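Local coordinates for protein probable transcriptional regulator (Pseudomonas aeruginosa, PDB 2FBI) that probably binds DNA as a dimeric winged-helix transcriptional regulator of the MarR family, at residues 24-34 with 107-118. Sequence-based numbering, arbitrary orientation. Where two conformers were deposited one is given.
Sequences FFRPSLNQHGL and MSGDMEKNYQRI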
loop_
_atom_site.group_PDB
_atom_site.type_symbol
_atom_site.label_atom_id
_atom_site.label_comp_id
_atom_site.label_asym_id
_atom_site.label_seq_id
_atom_site.Cartn_x
_atom_site.Cartn_y
_atom_site.Cartn_z
ATOM N N PHE A 24 12.648 7.383 1.916
ATOM C CA PHE A 24 13.637 7.953 0.977
ATOM C C PHE A 24 13.078 8.950 -0.021
ATOM O O PHE A 24 13.829 9.763 -0.536
ATOM C CB PHE A 24 14.400 6.846 0.302
ATOM C CG PHE A 24 15.281 6.095 1.242
ATOM C CD1 PHE A 24 16.636 6.457 1.395
ATOM C CD2 PHE A 24 14.787 5.046 1.989
ATOM C CE1 PHE A 24 17.461 5.759 2.267
ATOM C CE2 PHE A 24 15.605 4.351 2.861
ATOM C CZ PHE A 24 16.951 4.721 2.997
ATOM N N PHE A 25 11.769 8.916 -0.303
ATOM C CA PHE A 25 11.201 9.851 -1.254
ATOM C C PHE A 25 10.305 10.899 -0.638
ATOM O O PHE A 25 10.024 11.891 -1.289
ATOM C CB PHE A 25 10.446 9.150 -2.443
ATOM C CG PHE A 25 11.234 7.987 -3.072
ATOM C CD1 PHE A 25 12.204 8.236 -4.068
ATOM C CD2 PHE A 25 11.024 6.691 -2.645
ATOM C CE1 PHE A 25 12.987 7.214 -4.569
ATOM C CE2 PHE A 25 11.791 5.648 -3.177
ATOM C CZ PHE A 25 12.765 5.930 -4.147
ATOM N N ARG A 26 9.765 10.689 0.557
ATOM C CA ARG A 26 8.705 11.670 0.957
ATOM C C ARG A 26 9.277 13.088 1.106
ATOM O O ARG A 26 8.623 14.063 0.700
ATOM C CB ARG A 26 7.914 11.232 2.193
ATOM C CG ARG A 26 6.814 10.194 1.868
ATOM C CD ARG A 26 5.787 10.068 2.981
ATOM N NE ARG A 26 4.881 8.964 2.685
ATOM C CZ ARG A 26 4.946 7.757 3.250
ATOM N NH1 ARG A 26 4.078 6.814 2.893
ATOM N NH2 ARG A 26 5.862 7.484 4.164
ATOM N N PRO A 27 10.514 13.207 1.621
ATOM C CA PRO A 27 11.086 14.576 1.711
ATOM C C PRO A 27 11.184 15.294 0.408
ATOM O O PRO A 27 10.720 16.429 0.328
ATOM C CB PRO A 27 12.434 14.345 2.377
ATOM C CG PRO A 27 12.228 13.142 3.171
ATOM C CD PRO A 27 11.427 12.239 2.242
ATOM N N SER A 28 11.666 14.666 -0.657
ATOM C CA SER A 28 11.672 15.384 -1.948
ATOM C C SER A 28 10.279 15.732 -2.496
ATOM O O SER A 28 10.098 16.753 -3.177
ATOM C CB SER A 28 12.447 14.628 -3.028
ATOM O OG SER A 28 13.380 13.746 -2.415
ATOM N N LEU A 29 9.333 14.833 -2.274
ATOM C CA LEU A 29 7.942 15.138 -2.537
ATOM C C LEU A 29 7.467 16.163 -1.492
ATOM O O LEU A 29 6.856 17.093 -1.873
ATOM C CB LEU A 29 7.058 13.865 -2.492
ATOM C CG LEU A 29 7.417 12.636 -3.360
ATOM C CD1 LEU A 29 6.642 11.447 -2.902
ATOM C CD2 LEU A 29 7.188 12.930 -4.850
ATOM N N ASN A 30 7.703 15.967 -0.191
ATOM C CA ASN A 30 7.489 17.072 0.797
ATOM C C ASN A 30 8.078 18.342 0.154
ATOM O O ASN A 30 7.332 19.201 -0.372
ATOM C CB ASN A 30 8.158 16.773 2.177
ATOM C CG ASN A 30 7.421 15.686 3.003
ATOM O OD1 ASN A 30 6.324 15.259 2.637
ATOM N ND2 ASN A 30 8.029 15.235 4.103
ATOM N N GLN A 31 9.417 18.384 0.036
ATOM C CA GLN A 31 10.138 19.543 -0.607
ATOM C C GLN A 31 9.588 20.062 -1.916
ATOM O O GLN A 31 9.799 21.215 -2.242
ATOM C CB GLN A 31 11.670 19.314 -0.745
ATOM C CG GLN A 31 12.449 19.531 0.553
ATOM C CD GLN A 31 13.582 18.503 0.773
ATOM O OE1 GLN A 31 14.215 18.007 -0.187
ATOM N NE2 GLN A 31 13.842 18.184 2.047
ATOM N N HIS A 32 8.879 19.248 -2.682
ATOM C CA HIS A 32 8.412 19.741 -4.011
ATOM C C HIS A 32 6.904 20.051 -3.956
ATOM O O HIS A 32 6.273 20.423 -4.950
ATOM C CB HIS A 32 8.677 18.720 -5.110
ATOM C CG HIS A 32 10.049 18.788 -5.715
ATOM N ND1 HIS A 32 10.266 19.208 -7.012
ATOM C CD2 HIS A 32 11.266 18.449 -5.223
ATOM C CE1 HIS A 32 11.557 19.135 -7.289
ATOM N NE2 HIS A 32 12.186 18.676 -6.222
ATOM N N GLY A 33 6.339 19.910 -2.771
ATOM C CA GLY A 33 4.903 20.069 -2.631
ATOM C C GLY A 33 4.090 19.140 -3.530
ATOM O O GLY A 33 3.273 19.624 -4.359
ATOM N N LEU A 34 4.369 17.825 -3.394
ATOM C CA LEU A 34 3.424 16.801 -3.809
ATOM C C LEU A 34 3.193 15.634 -2.895
ATOM O O LEU A 34 4.076 15.217 -2.110
ATOM C CB LEU A 34 3.508 16.379 -5.278
ATOM C CG LEU A 34 4.481 16.296 -6.417
ATOM C CD1 LEU A 34 3.785 17.040 -7.580
ATOM C CD2 LEU A 34 5.821 16.886 -6.139
ATOM N N MET A 107 11.805 16.696 -10.953
ATOM C CA MET A 107 11.829 15.851 -9.783
ATOM C C MET A 107 12.713 14.634 -9.957
ATOM O O MET A 107 13.192 14.087 -8.993
ATOM C CB MET A 107 10.415 15.398 -9.446
ATOM C CG MET A 107 9.607 16.472 -8.706
ATOM S SD MET A 107 8.877 15.751 -7.253
ATOM C CE MET A 107 10.253 14.826 -6.588
ATOM N N SER A 108 12.950 14.247 -11.207
ATOM C CA SER A 108 13.594 12.968 -11.531
ATOM C C SER A 108 15.036 12.858 -11.080
ATOM O O SER A 108 15.453 11.777 -10.714
ATOM C CB SER A 108 13.463 12.629 -13.038
ATOM O OG SER A 108 14.298 13.492 -13.808
ATOM N N GLY A 109 15.785 13.964 -11.067
ATOM C CA GLY A 109 17.165 13.941 -10.549
ATOM C C GLY A 109 17.195 13.622 -9.063
ATOM O O GLY A 109 17.905 12.697 -8.614
ATOM N N ASP A 110 16.376 14.336 -8.294
ATOM C CA ASP A 110 16.186 13.981 -6.877
ATOM C C ASP A 110 15.752 12.511 -6.697
ATOM O O ASP A 110 16.332 11.786 -5.891
ATOM C CB ASP A 110 15.214 14.960 -6.173
ATOM C CG ASP A 110 15.813 16.373 -6.000
ATOM O OD1 ASP A 110 17.066 16.483 -5.918
ATOM O OD2 ASP A 110 15.045 17.379 -5.971
ATOM N N MET A 111 14.754 12.064 -7.453
ATOM C CA MET A 111 14.258 10.693 -7.262
ATOM C C MET A 111 15.306 9.618 -7.644
ATOM O O MET A 111 15.338 8.540 -7.043
ATOM C CB MET A 111 12.875 10.461 -7.926
ATOM C CG MET A 111 11.721 11.419 -7.493
ATOM S SD MET A 111 10.992 11.323 -5.817
ATOM C CE MET A 111 12.269 12.086 -4.887
ATOM N N GLU A 112 16.163 9.918 -8.623
ATOM C CA GLU A 112 17.300 9.038 -8.962
ATOM C C GLU A 112 18.307 8.931 -7.783
ATOM O O GLU A 112 18.709 7.821 -7.406
ATOM C CB GLU A 112 17.941 9.505 -10.278
ATOM C CG GLU A 112 19.267 8.805 -10.737
ATOM C CD GLU A 112 19.160 7.286 -10.890
ATOM O OE1 GLU A 112 18.187 6.839 -11.539
ATOM O OE2 GLU A 112 20.042 6.545 -10.352
ATOM N N LYS A 113 18.642 10.062 -7.164
ATOM C CA LYS A 113 19.537 10.071 -5.988
ATOM C C LYS A 113 18.962 9.265 -4.830
ATOM O O LYS A 113 19.704 8.554 -4.116
ATOM C CB LYS A 113 19.780 11.486 -5.478
ATOM C CG LYS A 113 20.160 12.495 -6.531
ATOM C CD LYS A 113 21.587 12.965 -6.367
ATOM C CE LYS A 113 21.997 13.925 -7.522
ATOM N NZ LYS A 113 21.225 15.210 -7.508
ATOM N N ASN A 114 17.638 9.359 -4.641
ATOM C CA ASN A 114 17.020 8.568 -3.604
ATOM C C ASN A 114 17.036 7.093 -3.892
ATOM O O ASN A 114 17.168 6.283 -2.966
ATOM C CB ASN A 114 15.625 9.085 -3.301
ATOM C CG ASN A 114 15.663 10.498 -2.765
ATOM O OD1 ASN A 114 16.476 10.805 -1.900
ATOM N ND2 ASN A 114 14.812 11.366 -3.296
ATOM N N TYR A 115 16.951 6.730 -5.175
ATOM C CA TYR A 115 17.140 5.324 -5.570
ATOM C C TYR A 115 18.591 4.845 -5.420
ATOM O O TYR A 115 18.820 3.713 -5.047
ATOM C CB TYR A 115 16.643 5.049 -7.019
ATOM C CG TYR A 115 15.193 4.676 -7.044
ATOM C CD1 TYR A 115 14.255 5.540 -7.591
ATOM C CD2 TYR A 115 14.745 3.475 -6.429
ATOM C CE1 TYR A 115 12.884 5.199 -7.598
ATOM C CE2 TYR A 115 13.398 3.146 -6.417
ATOM C CZ TYR A 115 12.470 4.010 -7.008
ATOM O OH TYR A 115 11.133 3.703 -6.980
ATOM N N GLN A 116 19.554 5.703 -5.723
ATOM C CA GLN A 116 20.973 5.413 -5.431
ATOM C C GLN A 116 21.228 5.143 -3.936
ATOM O O GLN A 116 21.938 4.206 -3.590
ATOM C CB GLN A 116 21.890 6.521 -5.984
ATOM C CG GLN A 116 21.946 6.479 -7.526
ATOM C CD GLN A 116 22.440 7.788 -8.217
ATOM O OE1 GLN A 116 22.406 8.907 -7.641
ATOM N NE2 GLN A 116 22.880 7.639 -9.478
ATOM N N ARG A 117 20.600 5.924 -3.059
ATOM C CA ARG A 117 20.673 5.670 -1.609
ATOM C C ARG A 117 20.076 4.325 -1.238
ATOM O O ARG A 117 20.624 3.611 -0.383
ATOM C CB ARG A 117 19.995 6.792 -0.842
ATOM C CG ARG A 117 20.685 8.147 -0.982
ATOM C CD ARG A 117 20.006 9.247 -0.120
ATOM N NE ARG A 117 20.810 10.492 -0.167
ATOM C CZ ARG A 117 20.549 11.603 -0.888
ATOM N NH1 ARG A 117 19.467 11.703 -1.674
ATOM N NH2 ARG A 117 21.383 12.644 -0.824
ATOM N N ILE A 118 18.952 3.955 -1.886
ATOM C CA ILE A 118 18.312 2.658 -1.618
ATOM C C ILE A 118 19.194 1.506 -2.103
ATOM O O ILE A 118 19.376 0.491 -1.417
ATOM C CB ILE A 118 16.865 2.573 -2.232
ATOM C CG1 ILE A 118 15.909 3.518 -1.455
ATOM C CG2 ILE A 118 16.380 1.107 -2.281
ATOM C CD1 ILE A 118 14.440 3.604 -1.950
HETATM O O HOH W 1 14.745 17.262 -2.520
#
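Ser28 OG accepts an N-H from the side-chain amide of Asn114, with Asn114 ND2 2.9 Å from Ser28 OG. The bond is bent, 136° at the hydrogen, and the hydroxyl lies somewhat off the amide plane. On the other side of the same amide, Asn114 OD1 takes a weak bond from Arg117 NH1. One helical turn toward the C-terminus of 26-32, His32 NE2 gives a straighter bond (158°) to Asp110 OD2, 3.1 Å away, nearly in the imidazole plane. The bond leaves from the ring edge, and Met107 lies over one face, its SD 3.9 Å from the His32 ring centroid. Bends at chi2 and chi3 fold the Met107 chain back so that CE meets Leu29 CD2, while its sulfur also touches Leu34 CD2. The two helices run nearly antiparallel, at 161°, and Ser28 enters as a knob among Met107, Asp110, Met111 and Asn114. In this MarR-type fold the contact lays the short helix 26-32, second in the chain, against the long helix 98-122 that follows the wing strands, and Trp39 of helix 36-48 packs on Leu29, Met107 and Met111. Phe25 pushes its edge at the face of Tyr115 in a tilted edge-to-face pair, Phe25 CZ standing over the centre of the phenol ring with 4.7 Å between centroids. Ile118 divides its branch between two rings: CG1 lies over one face of Phe24, 4.0 Å from its centroid, and CD1 abuts Phe25 CE2. The second subunit closes this end, with Ile140 of that chain against Phe24 and Ile118, and its Leu10 N hydrogen-bonded to Tyr115 OH.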